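Local coordinates for N-acetylglucosamine-6-phosphate deacetylase (Thermotoga maritima, PDB 1O12), which probably removes the acetyl group from N-acetylglucosamine 6-phosphate, working as a metal-dependent hydrolase of the NagA family with one divalent metal ion in each subunit, at residues I105-K108 against A109-I113; V311-F314 against R315-T318; E79-L82 against Y83-G86; I20-P23 against I24-E27. All coordinates share one frame; numbering follows the deposited sequence.

Contact 1. Residues I105-K108 against A109-I113; sequences ILRK and ARDYI
I105 and A109, L106 and R110, R107 and D111, and K108 and Y112 are joined by successive i to i+4 backbone hydrogen bonds, as expected of a regular alpha helix. A109 N lies 3.1 Å from I105 O. The shortest of the four, Y112 N to K108 O, measures 2.8 Å. On the outer side of these turns, R107 and R110 meet through carbon rather than charge. CG of R107 lies over one face of the R110 guanidinium, 3.7 Å from R110 NH2, while the two guanidinium planes stand 62° apart and R107 NE stays 5.8 Å from R110 NH2. The R110 chain leaves with CG anti to its own N (chi1 -177°) and then bends at chi3. That fold brings NE and NH2 side-on to the next residue, where both donate to the single oxygen D111 OD1. The straighter bond, R110 NH2 to D111 OD1, is 2.8 Å long and arrives on the syn side; R110 NE reaches the same D111 OD1 over 3.2 Å from above the carboxylate plane. Long charged chains suit this outward surface, and K108 continues the theme with a salt bridge to E104. The inward side demands other residues. A109 has only a methyl group to fit against F75 and V124, L106 also reaches V124, and Y112 spreads its ring towards F75 while its hydroxyl bonds to E79. An amphipathic helix of this kind, here helix 99-115 linking strand 87-93 to strand 121-127, is characteristic of the beta-alpha-beta units of a TIM barrel, the fold of the amidohydrolase family.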
ATOM      1  N   ILE A 105     -34.834 -12.198  11.625  1.00 37.10           N
ATOM      2  CA  ILE A 105     -33.830 -11.496  12.407  1.00 35.59           C
ATOM      3  C   ILE A 105     -34.105  -9.985  12.366  1.00 36.54           C
ATOM      4  O   ILE A 105     -34.004  -9.304  13.390  1.00 34.65           O
ATOM      5  CB  ILE A 105     -32.425 -11.837  11.909  1.00 33.61           C
ATOM      6  CG1 ILE A 105     -32.123 -13.285  12.303  1.00 31.24           C
ATOM      7  CG2 ILE A 105     -31.395 -10.888  12.537  1.00 32.61           C
ATOM      8  CD1 ILE A 105     -31.017 -13.923  11.558  1.00 29.73           C
ATOM      9  N   LEU A 106     -34.481  -9.474  11.189  1.00 35.60           N
ATOM     10  CA  LEU A 106     -34.800  -8.067  11.070  1.00 34.51           C
ATOM     11  C   LEU A 106     -36.045  -7.760  11.928  1.00 35.52           C
ATOM     12  O   LEU A 106     -36.123  -6.719  12.581  1.00 34.36           O
ATOM     13  CB  LEU A 106     -35.050  -7.708   9.604  1.00 32.01           C
ATOM     14  CG  LEU A 106     -33.791  -7.690   8.729  1.00 32.68           C
ATOM     15  CD1 LEU A 106     -34.177  -7.430   7.273  1.00 28.79           C
ATOM     16  CD2 LEU A 106     -32.800  -6.595   9.225  1.00 31.25           C
ATOM     17  N   ARG A 107     -36.993  -8.693  11.960  1.00 35.66           N
ATOM     18  CA  ARG A 107     -38.232  -8.500  12.699  1.00 37.02           C
ATOM     19  C   ARG A 107     -38.030  -8.452  14.211  1.00 36.30           C
ATOM     20  O   ARG A 107     -38.612  -7.601  14.891  1.00 34.89           O
ATOM     21  CB  ARG A 107     -39.227  -9.606  12.325  1.00 40.15           C
ATOM     22  CG  ARG A 107     -40.619  -9.469  12.903  1.00 43.78           C
ATOM     23  CD  ARG A 107     -41.546 -10.548  12.317  1.00 47.23           C
ATOM     24  NE  ARG A 107     -41.056 -11.908  12.575  1.00 49.56           N
ATOM     25  CZ  ARG A 107     -40.715 -12.798  11.628  1.00 50.07           C
ATOM     26  NH1 ARG A 107     -40.804 -12.498  10.319  1.00 46.05           N
ATOM     27  NH2 ARG A 107     -40.270 -14.001  12.001  1.00 48.48           N
ATOM     28  N   LYS A 108     -37.209  -9.352  14.739  1.00 36.48           N
ATOM     29  CA  LYS A 108     -36.960  -9.368  16.168  1.00 37.60           C
ATOM     30  C   LYS A 108     -36.074  -8.209  16.634  1.00 38.66           C
ATOM     31  O   LYS A 108     -36.188  -7.733  17.778  1.00 39.59           O
ATOM     32  CB  LYS A 108     -36.335 -10.685  16.568  1.00 39.08           C
ATOM     33  CG  LYS A 108     -37.274 -11.880  16.477  1.00 41.16           C
ATOM     34  CD  LYS A 108     -36.568 -13.095  17.103  1.00 42.01           C
ATOM     35  CE  LYS A 108     -37.379 -14.375  17.001  1.00 42.26           C
ATOM     36  NZ  LYS A 108     -36.826 -15.419  17.925  1.00 44.63           N
ATOM     37  N   ALA A 109     -35.187  -7.749  15.762  1.00 38.56           N
ATOM     38  CA  ALA A 109     -34.334  -6.631  16.128  1.00 38.88           C
ATOM     39  C   ALA A 109     -35.229  -5.378  16.166  1.00 38.55           C
ATOM     40  O   ALA A 109     -35.094  -4.529  17.066  1.00 38.38           O
ATOM     41  CB  ALA A 109     -33.194  -6.470  15.099  1.00 39.44           C
ATOM     42  N   ARG A 110     -36.138  -5.278  15.193  1.00 37.03           N
ATOM     43  CA  ARG A 110     -37.080  -4.163  15.114  1.00 36.77           C
ATOM     44  C   ARG A 110     -37.934  -4.114  16.388  1.00 36.69           C
ATOM     45  O   ARG A 110     -38.159  -3.040  16.940  1.00 36.67           O
ATOM     46  CB  ARG A 110     -38.005  -4.316  13.894  1.00 37.58           C
ATOM     47  CG  ARG A 110     -39.015  -3.145  13.641  1.00 35.85           C
ATOM     48  CD  ARG A 110     -40.274  -3.653  12.869  1.00 36.36           C
ATOM     49  NE  ARG A 110     -40.996  -4.686  13.631  1.00 36.64           N
ATOM     50  CZ  ARG A 110     -41.895  -5.531  13.128  1.00 36.55           C
ATOM     51  NH1 ARG A 110     -42.218  -5.490  11.850  1.00 37.10           N
ATOM     52  NH2 ARG A 110     -42.446  -6.451  13.902  1.00 37.21           N
ATOM     53  N   ASP A 111     -38.396  -5.274  16.853  1.00 35.15           N
ATOM     54  CA  ASP A 111     -39.214  -5.324  18.057  1.00 35.68           C
ATOM     55  C   ASP A 111     -38.353  -5.023  19.279  1.00 36.39           C
ATOM     56  O   ASP A 111     -38.808  -4.399  20.259  1.00 37.15           O
ATOM     57  CB  ASP A 111     -39.864  -6.708  18.250  1.00 36.11           C
ATOM     58  CG  ASP A 111     -40.873  -7.060  17.170  1.00 35.92           C
ATOM     59  OD1 ASP A 111     -41.405  -6.152  16.488  1.00 38.30           O
ATOM     60  OD2 ASP A 111     -41.152  -8.266  17.021  1.00 36.46           O
ATOM     61  N   TYR A 112     -37.111  -5.501  19.234  1.00 35.33           N
ATOM     62  CA  TYR A 112     -36.194  -5.284  20.326  1.00 33.57           C
ATOM     63  C   TYR A 112     -35.866  -3.797  20.449  1.00 33.71           C
ATOM     64  O   TYR A 112     -35.693  -3.282  21.548  1.00 33.02           O
ATOM     65  CB  TYR A 112     -34.910  -6.076  20.100  1.00 33.13           C
ATOM     66  CG  TYR A 112     -33.939  -5.928  21.245  1.00 31.48           C
ATOM     67  CD1 TYR A 112     -34.060  -6.722  22.375  1.00 30.34           C
ATOM     68  CD2 TYR A 112     -32.934  -4.954  21.222  1.00 30.71           C
ATOM     69  CE1 TYR A 112     -33.220  -6.567  23.454  1.00 31.03           C
ATOM     70  CE2 TYR A 112     -32.078  -4.785  22.298  1.00 30.11           C
ATOM     71  CZ  TYR A 112     -32.220  -5.598  23.422  1.00 32.86           C
ATOM     72  OH  TYR A 112     -31.361  -5.490  24.518  1.00 33.13           O
ATOM     73  N   ILE A 113     -35.802  -3.088  19.331  1.00 33.25           N
ATOM     74  CA  ILE A 113     -35.456  -1.677  19.425  1.00 34.47           C
ATOM     75  C   ILE A 113     -36.620  -0.841  19.969  1.00 36.17           C
ATOM     76  O   ILE A 113     -36.414   0.137  20.710  1.00 34.98           O
ATOM     77  CB  ILE A 113     -34.930  -1.164  18.049  1.00 32.62           C
ATOM     78  CG1 ILE A 113     -33.582  -1.858  17.777  1.00 32.34           C
ATOM     79  CG2 ILE A 113     -34.880   0.378  18.018  1.00 28.26           C
ATOM     80  CD1 ILE A 113     -32.868  -1.465  16.470  1.00 32.91           C
TER

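Contact 2. Residues V311-F314 against R315-T318; sequences VKNF and RKFT
F314 meets T318 one turn further on, in the last turns of helix 307-318 in the amidohydrolase TIM barrel. With CG anti to the backbone N (chi1 -172°), the F314 side chain swings beside its own carbonyl and runs towards the end of the helix. Its CB and CG lie next to the amide of R315, with F314 CG 3.8 Å from R315 N. Beyond them CD1 comes near the T318 hydroxyl, and F314 CE1 lies 3.7 Å from T318 OG1. At the tip, F314 CZ is 3.8 Å from T318 CG2. This methyl sits over one face of the F314 ring, 4.0 Å from its centroid and 15° off the ring normal, a CH-pi contact. F314 also packs on L325, I262 and L264, where a large flat side chain can lie against helix 322-336 and strand 262-265 together.

F317, on a different side of the helix, turns one ring face to the carbonyl oxygen of N313, which stands 3.3 Å above the plane and off-centre; the same oxygen accepts the nearly straight bond from F317 N. N313 and K316 run alongside each other in the same direction. ND2 of N313 bonds to C240 O and OD1 accepts from Q309 NE2, so a buried asparagine is well served at both ends.

Threonine suits the final position because its methyl and hydroxyl can do separate work. While CG2 covers the ring, T318 OG1 bonds to C320 N and also to F314 O, 3.1 Å away; T318 N reaches that same F314 O from the opposite face of the carbonyl plane.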
ATOM      1  N   VAL A 311      -8.873  -2.365  20.585  1.00 28.59           N
ATOM      2  CA  VAL A 311      -8.313  -1.037  20.764  1.00 29.00           C
ATOM      3  C   VAL A 311      -6.872  -1.082  21.269  1.00 30.74           C
ATOM      4  O   VAL A 311      -5.986  -0.368  20.745  1.00 29.06           O
ATOM      5  CB  VAL A 311      -9.186  -0.203  21.730  1.00 29.62           C
ATOM      6  CG1 VAL A 311      -8.550   1.163  21.995  1.00 27.06           C
ATOM      7  CG2 VAL A 311     -10.565  -0.025  21.118  1.00 28.93           C
ATOM      8  N   LYS A 312      -6.630  -1.936  22.262  1.00 31.17           N
ATOM      9  CA  LYS A 312      -5.297  -2.039  22.818  1.00 32.35           C
ATOM     10  C   LYS A 312      -4.348  -2.519  21.732  1.00 33.68           C
ATOM     11  O   LYS A 312      -3.254  -1.961  21.562  1.00 33.14           O
ATOM     12  CB  LYS A 312      -5.257  -3.018  23.989  1.00 32.59           C
ATOM     13  CG  LYS A 312      -5.993  -2.569  25.247  1.00 36.24           C
ATOM     14  CD  LYS A 312      -5.525  -3.373  26.465  1.00 38.94           C
ATOM     15  CE  LYS A 312      -6.544  -3.389  27.599  1.00 40.63           C
ATOM     16  NZ  LYS A 312      -7.739  -4.274  27.305  1.00 44.19           N
ATOM     17  N   ASN A 313      -4.780  -3.543  20.993  1.00 32.94           N
ATOM     18  CA  ASN A 313      -3.944  -4.121  19.958  1.00 33.82           C
ATOM     19  C   ASN A 313      -3.570  -3.084  18.943  1.00 34.94           C
ATOM     20  O   ASN A 313      -2.384  -2.873  18.673  1.00 37.90           O
ATOM     21  CB  ASN A 313      -4.634  -5.306  19.238  1.00 35.08           C
ATOM     22  CG  ASN A 313      -4.639  -6.593  20.063  1.00 34.35           C
ATOM     23  OD1 ASN A 313      -3.876  -6.748  21.016  1.00 34.60           O
ATOM     24  ND2 ASN A 313      -5.494  -7.526  19.686  1.00 35.48           N
ATOM     25  N   PHE A 314      -4.580  -2.422  18.387  1.00 35.10           N
ATOM     26  CA  PHE A 314      -4.352  -1.414  17.372  1.00 34.10           C
ATOM     27  C   PHE A 314      -3.375  -0.388  17.855  1.00 34.50           C
ATOM     28  O   PHE A 314      -2.449  -0.015  17.138  1.00 33.96           O
ATOM     29  CB  PHE A 314      -5.641  -0.707  16.987  1.00 33.32           C
ATOM     30  CG  PHE A 314      -5.473   0.200  15.818  1.00 32.92           C
ATOM     31  CD1 PHE A 314      -5.126   1.539  16.003  1.00 33.21           C
ATOM     32  CD2 PHE A 314      -5.607  -0.302  14.519  1.00 32.16           C
ATOM     33  CE1 PHE A 314      -4.918   2.381  14.909  1.00 32.19           C
ATOM     34  CE2 PHE A 314      -5.405   0.512  13.415  1.00 30.94           C
ATOM     35  CZ  PHE A 314      -5.061   1.862  13.608  1.00 33.51           C
ATOM     36  N   ARG A 315      -3.592   0.075  19.080  1.00 35.72           N
ATOM     37  CA  ARG A 315      -2.721   1.063  19.672  1.00 35.88           C
ATOM     38  C   ARG A 315      -1.280   0.566  19.767  1.00 36.90           C
ATOM     39  O   ARG A 315      -0.344   1.323  19.540  1.00 36.12           O
ATOM     40  CB  ARG A 315      -3.202   1.428  21.066  1.00 37.15           C
ATOM     41  CG  ARG A 315      -2.337   2.499  21.698  1.00 38.37           C
ATOM     42  CD  ARG A 315      -2.437   2.466  23.191  1.00 40.42           C
ATOM     43  NE  ARG A 315      -2.141   3.772  23.749  1.00 42.75           N
ATOM     44  CZ  ARG A 315      -2.037   4.035  25.048  1.00 44.69           C
ATOM     45  NH1 ARG A 315      -2.205   3.064  25.935  1.00 46.44           N
ATOM     46  NH2 ARG A 315      -1.774   5.280  25.463  1.00 45.20           N
ATOM     47  N   LYS A 316      -1.101  -0.708  20.105  1.00 37.59           N
ATOM     48  CA  LYS A 316       0.237  -1.249  20.244  1.00 38.78           C
ATOM     49  C   LYS A 316       0.901  -1.494  18.895  1.00 39.12           C
ATOM     50  O   LYS A 316       2.091  -1.234  18.726  1.00 38.71           O
ATOM     51  CB  LYS A 316       0.185  -2.558  21.025  1.00 42.52           C
ATOM     52  CG  LYS A 316       1.535  -3.241  21.219  1.00 47.13           C
ATOM     53  CD  LYS A 316       1.315  -4.707  21.576  1.00 51.89           C
ATOM     54  CE  LYS A 316       0.150  -4.871  22.589  1.00 53.46           C
ATOM     55  NZ  LYS A 316      -0.949  -5.817  22.137  1.00 51.74           N
ATOM     56  N   PHE A 317       0.131  -2.005  17.940  1.00 37.31           N
ATOM     57  CA  PHE A 317       0.673  -2.289  16.627  1.00 37.07           C
ATOM     58  C   PHE A 317       1.173  -1.035  15.924  1.00 37.68           C
ATOM     59  O   PHE A 317       2.243  -1.046  15.311  1.00 38.77           O
ATOM     60  CB  PHE A 317      -0.388  -2.969  15.751  1.00 36.42           C
ATOM     61  CG  PHE A 317      -0.773  -4.356  16.210  1.00 36.87           C
ATOM     62  CD1 PHE A 317      -1.896  -4.976  15.689  1.00 37.04           C
ATOM     63  CD2 PHE A 317       0.009  -5.053  17.142  1.00 37.69           C
ATOM     64  CE1 PHE A 317      -2.249  -6.287  16.082  1.00 38.60           C
ATOM     65  CE2 PHE A 317      -0.321  -6.347  17.546  1.00 36.22           C
ATOM     66  CZ  PHE A 317      -1.457  -6.973  17.013  1.00 37.25           C
ATOM     67  N   THR A 318       0.423   0.057  16.055  1.00 36.06           N
ATOM     68  CA  THR A 318       0.751   1.284  15.360  1.00 35.27           C
ATOM     69  C   THR A 318       1.452   2.376  16.143  1.00 35.99           C
ATOM     70  O   THR A 318       2.157   3.194  15.566  1.00 36.25           O
ATOM     71  CB  THR A 318      -0.526   1.931  14.747  1.00 35.85           C
ATOM     72  OG1 THR A 318      -1.299   2.559  15.783  1.00 35.26           O
ATOM     73  CG2 THR A 318      -1.379   0.882  14.042  1.00 34.29           C
TER

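Contact 3. Residues E79-L82 against Y83-G86; sequences EEFL and YSQG
The Y83 ring has the carbonyl oxygen of E79 over one face, E79 O lying 3.4 Å from Y83 CD2, and the carboxylate oxygen OE1 of E80 at its edge. E79 runs alongside Y83, extended and pointing the same way, so that E79 CG packs 3.4 Å from Y83 CE2. Their ends then meet: Y83 OH donates to E79 OE1 over 2.7 Å, on the anti side of a carboxylate turned 68° from the ring. The other oxygen, E79 OE2, accepts from T119, so this glutamate ties its helix to the loop that follows helix 99-115.

The second flat group, the F81 ring, carries S84 OG over one face, 3.5 Å above the plane and off-centre. Serine suits the last turn because its short side chain can set a hydroxyl against that ring; a bond from S84 OG to F81 O is modelled too short to be trusted. The Q85 amide lies only 19° from parallel to the F81 ring, with Q85 NE2 4.0 Å from F81 CZ, while Q85 OE1 is bonded to S308 N. S84 N reaches F81 O, and Q85 N reaches L82 O at 2.8 Å. G86 takes a positive phi, which favours glycine, and its N bonds to Y83 O while V87 N bonds to L82 O. These paired bonds are the Schellman motif, here closing helix 75-83 and turning the chain into barrel strand 87-93.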
ATOM      1  N   GLU A  79     -25.930  -7.025  24.018  1.00 35.93           N
ATOM      2  CA  GLU A  79     -25.861  -5.652  24.501  1.00 36.66           C
ATOM      3  C   GLU A  79     -25.205  -5.503  25.868  1.00 38.26           C
ATOM      4  O   GLU A  79     -24.270  -4.723  26.052  1.00 38.14           O
ATOM      5  CB  GLU A  79     -27.250  -5.029  24.568  1.00 34.76           C
ATOM      6  CG  GLU A  79     -27.275  -3.654  25.235  1.00 32.43           C
ATOM      7  CD  GLU A  79     -28.612  -2.923  25.068  1.00 35.24           C
ATOM      8  OE1 GLU A  79     -28.757  -1.804  25.609  1.00 33.51           O
ATOM      9  OE2 GLU A  79     -29.525  -3.463  24.395  1.00 34.26           O
ATOM     10  N   GLU A  80     -25.730  -6.255  26.820  1.00 39.18           N
ATOM     11  CA  GLU A  80     -25.275  -6.248  28.179  1.00 38.99           C
ATOM     12  C   GLU A  80     -23.760  -6.548  28.263  1.00 39.16           C
ATOM     13  O   GLU A  80     -23.023  -5.877  28.990  1.00 38.95           O
ATOM     14  CB  GLU A  80     -26.125  -7.266  28.959  1.00 42.18           C
ATOM     15  CG  GLU A  80     -25.962  -7.235  30.462  1.00 46.65           C
ATOM     16  CD  GLU A  80     -25.765  -5.812  31.013  1.00 50.12           C
ATOM     17  OE1 GLU A  80     -26.546  -4.889  30.648  1.00 50.95           O
ATOM     18  OE2 GLU A  80     -24.822  -5.627  31.824  1.00 50.40           O
ATOM     19  N   PHE A  81     -23.271  -7.531  27.522  1.00 37.09           N
ATOM     20  CA  PHE A  81     -21.843  -7.807  27.601  1.00 36.48           C
ATOM     21  C   PHE A  81     -21.002  -6.683  27.001  1.00 36.16           C
ATOM     22  O   PHE A  81     -20.011  -6.248  27.595  1.00 32.66           O
ATOM     23  CB  PHE A  81     -21.486  -9.104  26.888  1.00 37.09           C
ATOM     24  CG  PHE A  81     -20.032  -9.422  26.955  1.00 39.80           C
ATOM     25  CD1 PHE A  81     -19.444  -9.777  28.171  1.00 40.95           C
ATOM     26  CD2 PHE A  81     -19.220  -9.281  25.832  1.00 40.66           C
ATOM     27  CE1 PHE A  81     -18.051  -9.981  28.277  1.00 42.00           C
ATOM     28  CE2 PHE A  81     -17.826  -9.480  25.929  1.00 42.63           C
ATOM     29  CZ  PHE A  81     -17.245  -9.830  27.158  1.00 42.02           C
ATOM     30  N   LEU A  82     -21.406  -6.228  25.812  1.00 36.14           N
ATOM     31  CA  LEU A  82     -20.693  -5.173  25.098  1.00 35.52           C
ATOM     32  C   LEU A  82     -20.394  -3.914  25.910  1.00 35.22           C
ATOM     33  O   LEU A  82     -19.383  -3.234  25.662  1.00 35.06           O
ATOM     34  CB  LEU A  82     -21.445  -4.821  23.816  1.00 34.61           C
ATOM     35  CG  LEU A  82     -21.384  -5.993  22.838  1.00 35.40           C
ATOM     36  CD1 LEU A  82     -21.912  -5.558  21.501  1.00 35.60           C
ATOM     37  CD2 LEU A  82     -19.953  -6.492  22.702  1.00 32.77           C
ATOM     38  N   TYR A  83     -21.252  -3.609  26.878  1.00 34.05           N
ATOM     39  CA  TYR A  83     -21.039  -2.441  27.712  1.00 33.93           C
ATOM     40  C   TYR A  83     -19.740  -2.612  28.484  1.00 34.38           C
ATOM     41  O   TYR A  83     -19.042  -1.637  28.764  1.00 34.45           O
ATOM     42  CB  TYR A  83     -22.221  -2.230  28.664  1.00 34.78           C
ATOM     43  CG  TYR A  83     -23.443  -1.649  27.967  1.00 36.82           C
ATOM     44  CD1 TYR A  83     -23.317  -0.573  27.077  1.00 36.94           C
ATOM     45  CD2 TYR A  83     -24.732  -2.167  28.190  1.00 36.47           C
ATOM     46  CE1 TYR A  83     -24.429  -0.039  26.430  1.00 36.57           C
ATOM     47  CE2 TYR A  83     -25.854  -1.631  27.546  1.00 33.98           C
ATOM     48  CZ  TYR A  83     -25.688  -0.578  26.670  1.00 35.29           C
ATOM     49  OH  TYR A  83     -26.755  -0.065  26.007  1.00 35.55           O
ATOM     50  N   SER A  84     -19.402  -3.856  28.813  1.00 34.77           N
ATOM     51  CA  SER A  84     -18.161  -4.145  29.539  1.00 34.47           C
ATOM     52  C   SER A  84     -16.947  -4.005  28.630  1.00 35.66           C
ATOM     53  O   SER A  84     -15.825  -4.194  29.072  1.00 37.60           O
ATOM     54  CB  SER A  84     -18.164  -5.558  30.094  1.00 32.86           C
ATOM     55  OG  SER A  84     -18.060  -6.506  29.051  1.00 35.48           O
ATOM     56  N   GLN A  85     -17.175  -3.706  27.357  1.00 34.90           N
ATOM     57  CA  GLN A  85     -16.080  -3.513  26.423  1.00 34.18           C
ATOM     58  C   GLN A  85     -16.099  -2.053  25.987  1.00 32.84           C
ATOM     59  O   GLN A  85     -15.350  -1.645  25.096  1.00 30.93           O
ATOM     60  CB  GLN A  85     -16.238  -4.443  25.216  1.00 35.06           C
ATOM     61  CG  GLN A  85     -16.050  -5.890  25.556  1.00 34.19           C
ATOM     62  CD  GLN A  85     -14.702  -6.149  26.184  1.00 36.28           C
ATOM     63  OE1 GLN A  85     -13.686  -5.778  25.632  1.00 37.42           O
ATOM     64  NE2 GLN A  85     -14.689  -6.785  27.349  1.00 37.39           N
ATOM     65  N   GLY A  86     -16.970  -1.275  26.634  1.00 30.85           N
ATOM     66  CA  GLY A  86     -17.096   0.140  26.335  1.00 29.04           C
ATOM     67  C   GLY A  86     -17.893   0.438  25.076  1.00 31.01           C
ATOM     68  O   GLY A  86     -17.978   1.596  24.670  1.00 30.22           O
TER

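Contact 4. Residues I20-P23 against I24-E27; sequences IVDP and IDGE
D22 reaches its carboxylate forward over the turn that follows it, and D22 OD2 accepts from two successive amides: D25 N at 2.9 Å, met by the anti lone pair, and I24 N at 3.1 Å, approaching from above the carboxylate plane. With chi1 at -175°, CG lies beside the D22 carbonyl carbon, which directs the group along the chain to those amides. The bond to I24 N makes an Asx turn, which suits aspartate. D25 leans its own carboxylate to the same place, D25 OD2 3.4 Å from D22 OD2; this approach of like charges is probably eased by R344, which forms a salt bridge with D22 OD1 and a weak, long ion pair with D25 OD2. The turn joins the two strands of a beta hairpin, 18-22 and 26-35. D22 and G26 are its last hydrogen-bonded pair, D22 N to G26 O at 3.0 Å with a weak return bond from G26 N to D22 O, and the backbone angles of G26 call for glycine. On the opposite face, V21 and E27 form the non-hydrogen-bonded pair, V21 CG2 standing 4.3 Å from E27 CB. V21 packs on I322, whereas the E27 chain leads away to T323. P23 bends the chain out of the strand and rests against Y331.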
ATOM      1  N   ILE A  20      -9.538  13.885  28.447  1.00 33.58           N
ATOM      2  CA  ILE A  20     -10.631  13.926  27.475  1.00 32.61           C
ATOM      3  C   ILE A  20     -10.101  13.668  26.057  1.00 32.05           C
ATOM      4  O   ILE A  20      -9.125  14.286  25.628  1.00 31.10           O
ATOM      5  CB  ILE A  20     -11.304  15.298  27.473  1.00 32.89           C
ATOM      6  CG1 ILE A  20     -11.793  15.620  28.882  1.00 35.13           C
ATOM      7  CG2 ILE A  20     -12.447  15.336  26.432  1.00 32.23           C
ATOM      8  CD1 ILE A  20     -12.064  17.136  29.086  1.00 34.36           C
ATOM      9  N   VAL A  21     -10.761  12.788  25.322  1.00 29.31           N
ATOM     10  CA  VAL A  21     -10.299  12.497  23.992  1.00 29.22           C
ATOM     11  C   VAL A  21     -11.384  12.646  22.964  1.00 30.67           C
ATOM     12  O   VAL A  21     -12.327  11.868  22.946  1.00 31.60           O
ATOM     13  CB  VAL A  21      -9.758  11.065  23.894  1.00 29.37           C
ATOM     14  CG1 VAL A  21      -9.142  10.845  22.560  1.00 28.17           C
ATOM     15  CG2 VAL A  21      -8.769  10.788  25.024  1.00 29.02           C
ATOM     16  N   ASP A  22     -11.245  13.661  22.118  1.00 31.54           N
ATOM     17  CA  ASP A  22     -12.175  13.924  21.034  1.00 33.73           C
ATOM     18  C   ASP A  22     -11.400  13.735  19.705  1.00 35.66           C
ATOM     19  O   ASP A  22     -10.263  14.192  19.557  1.00 36.91           O
ATOM     20  CB  ASP A  22     -12.732  15.358  21.136  1.00 33.23           C
ATOM     21  CG  ASP A  22     -13.812  15.646  20.101  1.00 34.07           C
ATOM     22  OD1 ASP A  22     -14.924  15.114  20.234  1.00 32.63           O
ATOM     23  OD2 ASP A  22     -13.542  16.393  19.141  1.00 35.57           O
ATOM     24  N   PRO A  23     -12.011  13.066  18.727  1.00 36.80           N
ATOM     25  CA  PRO A  23     -11.423  12.795  17.413  1.00 38.21           C
ATOM     26  C   PRO A  23     -11.047  14.062  16.676  1.00 39.92           C
ATOM     27  O   PRO A  23     -10.176  14.045  15.817  1.00 40.97           O
ATOM     28  CB  PRO A  23     -12.538  12.098  16.654  1.00 39.72           C
ATOM     29  CG  PRO A  23     -13.484  11.632  17.723  1.00 41.43           C
ATOM     30  CD  PRO A  23     -13.432  12.705  18.746  1.00 39.18           C
ATOM     31  N   ILE A  24     -11.725  15.157  16.988  1.00 40.62           N
ATOM     32  CA  ILE A  24     -11.472  16.398  16.273  1.00 41.38           C
ATOM     33  C   ILE A  24     -10.737  17.469  17.057  1.00 41.00           C
ATOM     34  O   ILE A  24      -9.835  18.111  16.545  1.00 39.87           O
ATOM     35  CB  ILE A  24     -12.805  16.973  15.734  1.00 42.65           C
ATOM     36  CG1 ILE A  24     -13.343  16.059  14.630  1.00 42.98           C
ATOM     37  CG2 ILE A  24     -12.598  18.371  15.168  1.00 41.31           C
ATOM     38  CD1 ILE A  24     -14.714  16.466  14.151  1.00 43.26           C
ATOM     39  N   ASP A  25     -11.124  17.651  18.306  1.00 41.39           N
ATOM     40  CA  ASP A  25     -10.504  18.651  19.131  1.00 40.64           C
ATOM     41  C   ASP A  25      -9.237  18.157  19.814  1.00 41.19           C
ATOM     42  O   ASP A  25      -8.570  18.918  20.501  1.00 43.81           O
ATOM     43  CB  ASP A  25     -11.525  19.174  20.164  1.00 39.17           C
ATOM     44  CG  ASP A  25     -12.719  19.854  19.506  1.00 39.57           C
ATOM     45  OD1 ASP A  25     -12.511  20.559  18.481  1.00 38.80           O
ATOM     46  OD2 ASP A  25     -13.858  19.694  20.003  1.00 37.93           O
ATOM     47  N   GLY A  26      -8.887  16.891  19.640  1.00 41.96           N
ATOM     48  CA  GLY A  26      -7.668  16.405  20.277  1.00 40.40           C
ATOM     49  C   GLY A  26      -7.881  15.880  21.689  1.00 41.07           C
ATOM     50  O   GLY A  26      -9.027  15.665  22.115  1.00 39.59           O
ATOM     51  N   GLU A  27      -6.781  15.659  22.407  1.00 39.75           N
ATOM     52  CA  GLU A  27      -6.842  15.150  23.768  1.00 41.83           C
ATOM     53  C   GLU A  27      -6.347  16.177  24.779  1.00 42.27           C
ATOM     54  O   GLU A  27      -5.367  16.850  24.544  1.00 41.67           O
ATOM     55  CB  GLU A  27      -6.037  13.866  23.886  1.00 41.11           C
ATOM     56  CG  GLU A  27      -4.722  13.966  23.211  1.00 43.78           C
ATOM     57  CD  GLU A  27      -4.147  12.619  22.921  1.00 44.08           C
ATOM     58  OE1 GLU A  27      -3.559  12.025  23.843  1.00 44.51           O
ATOM     59  OE2 GLU A  27      -4.307  12.149  21.774  1.00 45.23           O
TER

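Contacts 1, 2 and 3 all lie in the amidohydrolase barrel region, while contact 4 is a hairpin turn in the sheet beside it. Contacts 1 and 3 touch each other; contacts 1 and 2 sit on opposite sides of the chain's centre, about 34 Å apart between centres. Contact 1 is the most surface-like, with R107, K108 and R110 exposed, whereas N313 and F314 of contact 2 and L82, Y83 and Q85 of contact 3 are buried. In contact 4, I20 to P23 are buried but I24 and D25 exposed. Contact 1 has a salt bridge, contact 2 aromatic packing, contact 3 a tyrosine-carboxylate hydrogen bond, and contact 4 carboxylate-to-amide bonds. Contacts 2 and 4 both face helix 322-336, through L325 and Y331 respectively.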